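PDB 3NTK: maternal protein tudor from Drosophila melanogaster, which binds Aubergine in a methylarginine-dependent manner through Tudor domains, here the last extended one, and is required in oogenesis for the formation of primordial germ cells. Local coordinates for residues D24-L28 with R106-H110; L73-C78 with V90-F94. All coordinates share one frame. Residues are numbered along the deposited sequence.

Interaction 1 (D24-L28 with R106-H110)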
ATOM      1  N   ASP A  24      -3.841   7.846  -8.919  1.00 30.23           N
ATOM      2  CA  ASP A  24      -3.929   6.433  -9.297  1.00 29.81           C
ATOM      3  C   ASP A  24      -5.277   5.780  -8.985  1.00 29.88           C
ATOM      4  O   ASP A  24      -5.510   4.629  -9.365  1.00 27.87           O
ATOM      5  CB  ASP A  24      -2.831   5.612  -8.604  1.00 29.95           C
ATOM      6  CG  ASP A  24      -1.434   5.976  -9.070  1.00 34.06           C
ATOM      7  OD1 ASP A  24      -1.295   6.523 -10.184  1.00 34.08           O
ATOM      8  OD2 ASP A  24      -0.471   5.690  -8.320  1.00 33.12           O
ATOM      9  N   VAL A  25      -6.161   6.499  -8.299  1.00 29.55           N
ATOM     10  CA  VAL A  25      -7.460   5.937  -7.938  1.00 31.73           C
ATOM     11  C   VAL A  25      -8.257   5.401  -9.128  1.00 32.23           C
ATOM     12  O   VAL A  25      -8.766   4.283  -9.077  1.00 32.67           O
ATOM     13  CB  VAL A  25      -8.314   6.964  -7.148  1.00 34.34           C
ATOM     14  CG1 VAL A  25      -9.718   6.416  -6.914  1.00 34.94           C
ATOM     15  CG2 VAL A  25      -7.647   7.263  -5.813  1.00 34.56           C
ATOM     16  N   PRO A  26      -8.375   6.183 -10.216  1.00 33.14           N
ATOM     17  CA  PRO A  26      -9.131   5.694 -11.376  1.00 32.71           C
ATOM     18  C   PRO A  26      -8.598   4.354 -11.883  1.00 32.61           C
ATOM     19  O   PRO A  26      -9.365   3.415 -12.104  1.00 33.52           O
ATOM     20  CB  PRO A  26      -8.944   6.808 -12.405  1.00 34.46           C
ATOM     21  CG  PRO A  26      -8.809   8.040 -11.539  1.00 34.28           C
ATOM     22  CD  PRO A  26      -7.886   7.555 -10.447  1.00 33.43           C
ATOM     23  N   ALA A  27      -7.283   4.276 -12.067  1.00 30.10           N
ATOM     24  CA  ALA A  27      -6.649   3.051 -12.547  1.00 30.13           C
ATOM     25  C   ALA A  27      -6.881   1.904 -11.569  1.00 28.05           C
ATOM     26  O   ALA A  27      -7.149   0.773 -11.976  1.00 26.94           O
ATOM     27  CB  ALA A  27      -5.155   3.278 -12.756  1.00 28.36           C
ATOM     28  N   LEU A  28      -6.789   2.197 -10.275  1.00 28.25           N
ATOM     29  CA  LEU A  28      -7.006   1.170  -9.264  1.00 28.39           C
ATOM     30  C   LEU A  28      -8.444   0.658  -9.307  1.00 28.68           C
ATOM     31  O   LEU A  28      -8.691  -0.543  -9.165  1.00 26.13           O
ATOM     32  CB  LEU A  28      -6.703   1.717  -7.866  1.00 29.77           C
ATOM     33  CG  LEU A  28      -6.961   0.737  -6.716  1.00 30.98           C
ATOM     34  CD1 LEU A  28      -6.110  -0.511  -6.907  1.00 31.91           C
ATOM     35  CD2 LEU A  28      -6.646   1.403  -5.379  1.00 32.31           C
ATOM     36  N   ARG A 106       2.111  -1.268  -9.343  1.00 22.04           N
ATOM     37  CA  ARG A 106       1.416  -1.378  -8.062  1.00 22.37           C
ATOM     38  C   ARG A 106       0.722  -0.049  -7.772  1.00 24.10           C
ATOM     39  O   ARG A 106       1.261   1.026  -8.088  1.00 25.46           O
ATOM     40  CB  ARG A 106       2.413  -1.699  -6.946  1.00 22.34           C
ATOM     41  CG  ARG A 106       3.527  -0.671  -6.763  1.00 22.13           C
ATOM     42  CD  ARG A 106       4.439  -1.088  -5.608  1.00 22.49           C
ATOM     43  NE  ARG A 106       3.707  -1.087  -4.344  1.00 24.13           N
ATOM     44  CZ  ARG A 106       3.928  -1.923  -3.337  1.00 24.53           C
ATOM     45  NH1 ARG A 106       4.874  -2.855  -3.428  1.00 27.51           N
ATOM     46  NH2 ARG A 106       3.198  -1.825  -2.234  1.00 23.28           N
ATOM     47  N   TYR A 107      -0.470  -0.113  -7.182  1.00 24.14           N
ATOM     48  CA  TYR A 107      -1.218   1.103  -6.893  1.00 25.36           C
ATOM     49  C   TYR A 107      -1.113   1.637  -5.468  1.00 23.98           C
ATOM     50  O   TYR A 107      -1.794   2.595  -5.111  1.00 25.43           O
ATOM     51  CB  TYR A 107      -2.679   0.944  -7.319  1.00 27.15           C
ATOM     52  CG  TYR A 107      -2.820   0.895  -8.824  1.00 29.14           C
ATOM     53  CD1 TYR A 107      -2.314   1.922  -9.619  1.00 31.51           C
ATOM     54  CD2 TYR A 107      -3.420  -0.192  -9.456  1.00 29.81           C
ATOM     55  CE1 TYR A 107      -2.397   1.869 -11.008  1.00 33.99           C
ATOM     56  CE2 TYR A 107      -3.509  -0.255 -10.846  1.00 32.14           C
ATOM     57  CZ  TYR A 107      -2.994   0.779 -11.613  1.00 34.32           C
ATOM     58  OH  TYR A 107      -3.071   0.726 -12.988  1.00 37.89           O
ATOM     59  N   SER A 108      -0.271   1.005  -4.658  1.00 22.33           N
ATOM     60  CA  SER A 108       0.002   1.502  -3.310  1.00 23.48           C
ATOM     61  C   SER A 108       1.494   1.826  -3.397  1.00 24.01           C
ATOM     62  O   SER A 108       2.241   1.158  -4.128  1.00 24.71           O
ATOM     63  CB  SER A 108      -0.268   0.448  -2.222  1.00 22.73           C
ATOM     64  OG  SER A 108       0.713  -0.572  -2.192  1.00 26.18           O
ATOM     65  N   ARG A 109       1.929   2.861  -2.690  1.00 21.17           N
ATOM     66  CA  ARG A 109       3.332   3.247  -2.729  1.00 23.54           C
ATOM     67  C   ARG A 109       3.951   3.280  -1.355  1.00 23.00           C
ATOM     68  O   ARG A 109       3.364   3.816  -0.417  1.00 21.48           O
ATOM     69  CB  ARG A 109       3.479   4.626  -3.361  1.00 24.47           C
ATOM     70  CG  ARG A 109       2.866   4.716  -4.724  1.00 28.54           C
ATOM     71  CD  ARG A 109       3.163   6.046  -5.363  1.00 28.93           C
ATOM     72  NE  ARG A 109       2.441   6.182  -6.621  1.00 30.36           N
ATOM     73  CZ  ARG A 109       2.666   7.147  -7.502  1.00 31.32           C
ATOM     74  NH1 ARG A 109       3.598   8.061  -7.261  1.00 30.08           N
ATOM     75  NH2 ARG A 109       1.953   7.199  -8.617  1.00 31.93           N
ATOM     76  N   HIS A 110       5.136   2.691  -1.235  1.00 20.94           N
ATOM     77  CA  HIS A 110       5.835   2.700   0.030  1.00 20.84           C
ATOM     78  C   HIS A 110       6.523   4.057   0.156  1.00 20.69           C
ATOM     79  O   HIS A 110       7.113   4.562  -0.813  1.00 20.74           O
ATOM     80  CB  HIS A 110       6.877   1.579   0.095  1.00 22.29           C
ATOM     81  CG  HIS A 110       7.562   1.481   1.421  1.00 25.82           C
ATOM     82  ND1 HIS A 110       8.911   1.719   1.582  1.00 27.32           N
ATOM     83  CD2 HIS A 110       7.076   1.220   2.659  1.00 24.57           C
ATOM     84  CE1 HIS A 110       9.225   1.610   2.862  1.00 26.92           C
ATOM     85  NE2 HIS A 110       8.130   1.309   3.537  1.00 27.13           N
TER
HETATM   86  O   HOH W   1      -0.686   5.149  -5.640  1.00 23.29           O
HETATM   87  O   HOH W   2       1.583   3.603  -8.396  1.00 27.55           O
HETATM   88  O   HOH W   3      -5.391  -0.552 -13.930  1.00 34.20           O

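Interaction 2 (L73-C78 with V90-F94)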
ATOM      1  N   LEU A  73       5.225 -20.772   3.170  1.00 38.58           N
ATOM      2  CA  LEU A  73       5.115 -21.485   4.440  1.00 40.58           C
ATOM      3  C   LEU A  73       4.606 -22.907   4.225  1.00 42.70           C
ATOM      4  O   LEU A  73       4.503 -23.374   3.091  1.00 42.76           O
ATOM      5  CB  LEU A  73       4.160 -20.737   5.373  1.00 39.24           C
ATOM      6  CG  LEU A  73       4.421 -19.242   5.564  1.00 39.48           C
ATOM      7  CD1 LEU A  73       3.276 -18.627   6.352  1.00 40.46           C
ATOM      8  CD2 LEU A  73       5.748 -19.033   6.277  1.00 39.10           C
ATOM      9  N   ASP A  74       4.278 -23.591   5.317  1.00 45.36           N
ATOM     10  CA  ASP A  74       3.785 -24.959   5.226  1.00 47.22           C
ATOM     11  C   ASP A  74       2.280 -25.021   5.000  1.00 46.72           C
ATOM     12  O   ASP A  74       1.563 -24.044   5.222  1.00 46.42           O
ATOM     13  CB  ASP A  74       4.140 -25.739   6.495  1.00 50.16           C
ATOM     14  CG  ASP A  74       5.635 -25.881   6.692  1.00 53.61           C
ATOM     15  OD1 ASP A  74       6.297 -24.859   6.978  1.00 55.45           O
ATOM     16  OD2 ASP A  74       6.150 -27.012   6.553  1.00 54.38           O
ATOM     17  N   ASP A  75       1.816 -26.184   4.552  1.00 47.11           N
ATOM     18  CA  ASP A  75       0.403 -26.421   4.292  1.00 47.39           C
ATOM     19  C   ASP A  75      -0.173 -25.510   3.212  1.00 46.45           C
ATOM     20  O   ASP A  75      -1.290 -25.008   3.340  1.00 47.15           O
ATOM     21  CB  ASP A  75      -0.391 -26.266   5.588  1.00 49.35           C
ATOM     22  CG  ASP A  75       0.071 -27.224   6.665  1.00 51.55           C
ATOM     23  OD1 ASP A  75       0.149 -28.438   6.378  1.00 53.51           O
ATOM     24  OD2 ASP A  75       0.355 -26.771   7.795  1.00 52.92           O
ATOM     25  N   GLY A  76       0.597 -25.307   2.147  1.00 45.29           N
ATOM     26  CA  GLY A  76       0.146 -24.465   1.053  1.00 42.92           C
ATOM     27  C   GLY A  76      -0.086 -23.012   1.425  1.00 41.07           C
ATOM     28  O   GLY A  76      -0.732 -22.275   0.679  1.00 40.90           O
ATOM     29  N   LYS A  77       0.432 -22.597   2.576  1.00 38.47           N
ATOM     30  CA  LYS A  77       0.275 -21.216   3.024  1.00 37.35           C
ATOM     31  C   LYS A  77       1.427 -20.352   2.530  1.00 35.96           C
ATOM     32  O   LYS A  77       2.544 -20.834   2.354  1.00 35.16           O
ATOM     33  CB  LYS A  77       0.250 -21.133   4.551  1.00 38.47           C
ATOM     34  CG  LYS A  77      -0.919 -21.816   5.231  1.00 40.41           C
ATOM     35  CD  LYS A  77      -0.811 -21.610   6.734  1.00 41.22           C
ATOM     36  CE  LYS A  77      -1.969 -22.232   7.487  1.00 42.53           C
ATOM     37  NZ  LYS A  77      -1.865 -21.929   8.944  1.00 43.07           N
ATOM     38  N   CYS A  78       1.143 -19.072   2.316  1.00 34.20           N
ATOM     39  CA  CYS A  78       2.156 -18.119   1.876  1.00 33.34           C
ATOM     40  C   CYS A  78       1.881 -16.765   2.495  1.00 31.17           C
ATOM     41  O   CYS A  78       0.726 -16.394   2.715  1.00 30.48           O
ATOM     42  CB  CYS A  78       2.138 -17.940   0.352  1.00 34.11           C
ATOM     43  SG  CYS A  78       2.819 -19.273  -0.638  1.00 37.73           S
ATOM     44  N   VAL A  90      -1.227 -13.767   5.526  1.00 30.35           N
ATOM     45  CA  VAL A  90      -0.964 -15.165   5.222  1.00 30.32           C
ATOM     46  C   VAL A  90      -2.249 -15.700   4.611  1.00 30.10           C
ATOM     47  O   VAL A  90      -3.331 -15.476   5.152  1.00 29.66           O
ATOM     48  CB  VAL A  90      -0.646 -15.969   6.500  1.00 32.21           C
ATOM     49  CG1 VAL A  90      -0.465 -17.442   6.155  1.00 31.65           C
ATOM     50  CG2 VAL A  90       0.610 -15.418   7.164  1.00 32.37           C
ATOM     51  N   THR A  91      -2.133 -16.389   3.482  1.00 28.86           N
ATOM     52  CA  THR A  91      -3.305 -16.935   2.810  1.00 30.72           C
ATOM     53  C   THR A  91      -3.005 -18.285   2.169  1.00 29.16           C
ATOM     54  O   THR A  91      -1.852 -18.680   2.054  1.00 28.76           O
ATOM     55  CB  THR A  91      -3.821 -15.963   1.723  1.00 32.53           C
ATOM     56  OG1 THR A  91      -5.009 -16.497   1.123  1.00 33.41           O
ATOM     57  CG2 THR A  91      -2.765 -15.753   0.645  1.00 32.75           C
ATOM     58  N   GLN A  92      -4.055 -18.994   1.767  1.00 30.27           N
ATOM     59  CA  GLN A  92      -3.909 -20.300   1.132  1.00 30.87           C
ATOM     60  C   GLN A  92      -4.592 -20.316  -0.227  1.00 29.06           C
ATOM     61  O   GLN A  92      -4.498 -21.297  -0.960  1.00 31.41           O
ATOM     62  CB  GLN A  92      -4.546 -21.396   1.994  1.00 33.64           C
ATOM     63  CG  GLN A  92      -3.898 -21.614   3.344  1.00 38.80           C
ATOM     64  CD  GLN A  92      -4.532 -22.768   4.099  1.00 40.66           C
ATOM     65  OE1 GLN A  92      -5.732 -22.758   4.369  1.00 41.99           O
ATOM     66  NE2 GLN A  92      -3.728 -23.771   4.436  1.00 42.30           N
ATOM     67  N   GLN A  93      -5.279 -19.230  -0.563  1.00 27.03           N
ATOM     68  CA  GLN A  93      -6.005 -19.162  -1.824  1.00 26.28           C
ATOM     69  C   GLN A  93      -5.307 -18.300  -2.869  1.00 25.34           C
ATOM     70  O   GLN A  93      -5.212 -17.081  -2.717  1.00 25.54           O
ATOM     71  CB  GLN A  93      -7.421 -18.633  -1.572  1.00 28.12           C
ATOM     72  CG  GLN A  93      -8.205 -19.429  -0.527  1.00 31.66           C
ATOM     73  CD  GLN A  93      -8.268 -20.919  -0.846  1.00 35.53           C
ATOM     74  OE1 GLN A  93      -8.404 -21.312  -2.004  1.00 35.48           O
ATOM     75  NE2 GLN A  93      -8.184 -21.754   0.189  1.00 37.46           N
ATOM     76  N   PHE A  94      -4.827 -18.942  -3.929  1.00 24.19           N
ATOM     77  CA  PHE A  94      -4.130 -18.233  -4.994  1.00 24.51           C
ATOM     78  C   PHE A  94      -4.686 -18.597  -6.356  1.00 24.40           C
ATOM     79  O   PHE A  94      -4.970 -19.770  -6.637  1.00 23.39           O
ATOM     80  CB  PHE A  94      -2.637 -18.570  -4.993  1.00 25.62           C
ATOM     81  CG  PHE A  94      -2.011 -18.546  -3.634  1.00 26.35           C
ATOM     82  CD1 PHE A  94      -2.013 -19.683  -2.834  1.00 29.23           C
ATOM     83  CD2 PHE A  94      -1.431 -17.385  -3.146  1.00 28.75           C
ATOM     84  CE1 PHE A  94      -1.444 -19.664  -1.562  1.00 28.27           C
ATOM     85  CE2 PHE A  94      -0.859 -17.353  -1.873  1.00 30.26           C
ATOM     86  CZ  PHE A  94      -0.866 -18.498  -1.082  1.00 30.61           C
TER
HETATM   87  O   HOH W   4      -2.607 -23.391  -0.880  1.00 39.31           O

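Interaction 1 (D24-L28 with R106-H110)
The N-terminal part of helix 25-38 lies against the chain that leads into strand 109-113. The two backbones stay well apart: the nearest CA atoms, those of Leu28 and Tyr107, are 6.3 Å from each other, so side chains and water make the contact. Within residues 24-28 the helical hydrogen bond from Leu28 N to Asp24 O (2.9 Å) fixes the turn, and both Asp24 and Ala27 direct their CA-to-CB bonds toward residues 106-110. Tyr107 answers from the other side and lays its ring along the turn. One face of the ring is covered by Leu28 CA and Ala27 C, Leu28 CD1 reaches Tyr107 CD2 at 3.7 Å, and Ala27 CB packs 3.5 Å from Tyr107 CZ. The phenol stays hydrated, with one water joining Tyr107 OH (2.8 Å) to Ala27 O (2.9 Å). Beside this apolar patch runs a salt bridge: Arg109 NH2 donates to Asp24 OD2 at 2.9 Å, meeting it near the guanidinium plane, while Arg109 NE adds a weak bond to the same oxygen at 3.4 Å. Two further waters donate to Asp24 OD2 and also to Tyr107 O and Arg106 O respectively. The contact lies where the OB-fold part of the extended Tudor domain adjoins the Tudor barrel: Arg109 pairs through its backbone with Val19 of strand 16-21, whose Gln20 touches Leu28, and Tyr107 N bonds to Asp84 OD1, joining this end of the helix to the OB-fold sheet and to the loop following strand 78-82.

Interaction 2 (L73-C78 with V90-F94)
The tip of a beta hairpin in the four-stranded Tudor barrel, an SH3-like fold, is tied here to the neighbouring strand 87-95. A type I' turn from Asp74 to Lys77 links strands 63-72 and 78-82; Asp75 and Gly76 both adopt positive phi, and Leu73 N donates to Lys77 O at 2.8 Å to close the hairpin. As the chain leaves the turn it pairs antiparallel with strand 87-95 at Thr91. Cys78 and Thr91 form a hydrogen-bonded pair, Cys78 N to Thr91 O and Thr91 N to Cys78 O both measuring 3.0 Å, flanked by a CA-H...O contact from Val90 CA to Cys78 O at 3.3 Å. Beyond Thr91 the regular pairing gives way: Gln92 instead extends its amide to the turn, where NE2 donates to Asp75 O at 2.9 Å, and a water spans Gly76 O and Gln92 O. Thr91 OG1 accepts from Gln93 N (3.2 Å) in an ST turn and is also hydrogen-bonded to Gln57 O of strand 53-58. On the exposed side, Leu73 CD1 meets Val90 CG1 at 3.9 Å. The buried side holds Phe94, packed among Phe45, Leu48 and Val80. Its CZ touches Cys78 CB at 3.4 Å, and Cys78 SG makes an oblique sulfur-aromatic contact, 4.7 Å from the Phe94 ring centroid and 45° off the ring normal.

How the interactions relate
From the N terminus the chain first lays down strands 4-11 and 16-21, then enters helix 25-38 through the first segment of interaction 1. It goes on to build the four-stranded Tudor barrel before residues 106-110 return to that end of the helix, closing a loop with 77 residues between its segments. Interaction 2 is nested inside this loop and spans only 11 intervening residues, most of them in strands. The short closure joins neighbouring strands within the barrel; the long one ties the helix to the chain re-entering the OB-fold sheet at strand 109-113. The centres of interactions 1 and 2 lie about 25 Å apart, and the nearest atoms of interactions 1 and 2 are about 15 Å apart, without touching.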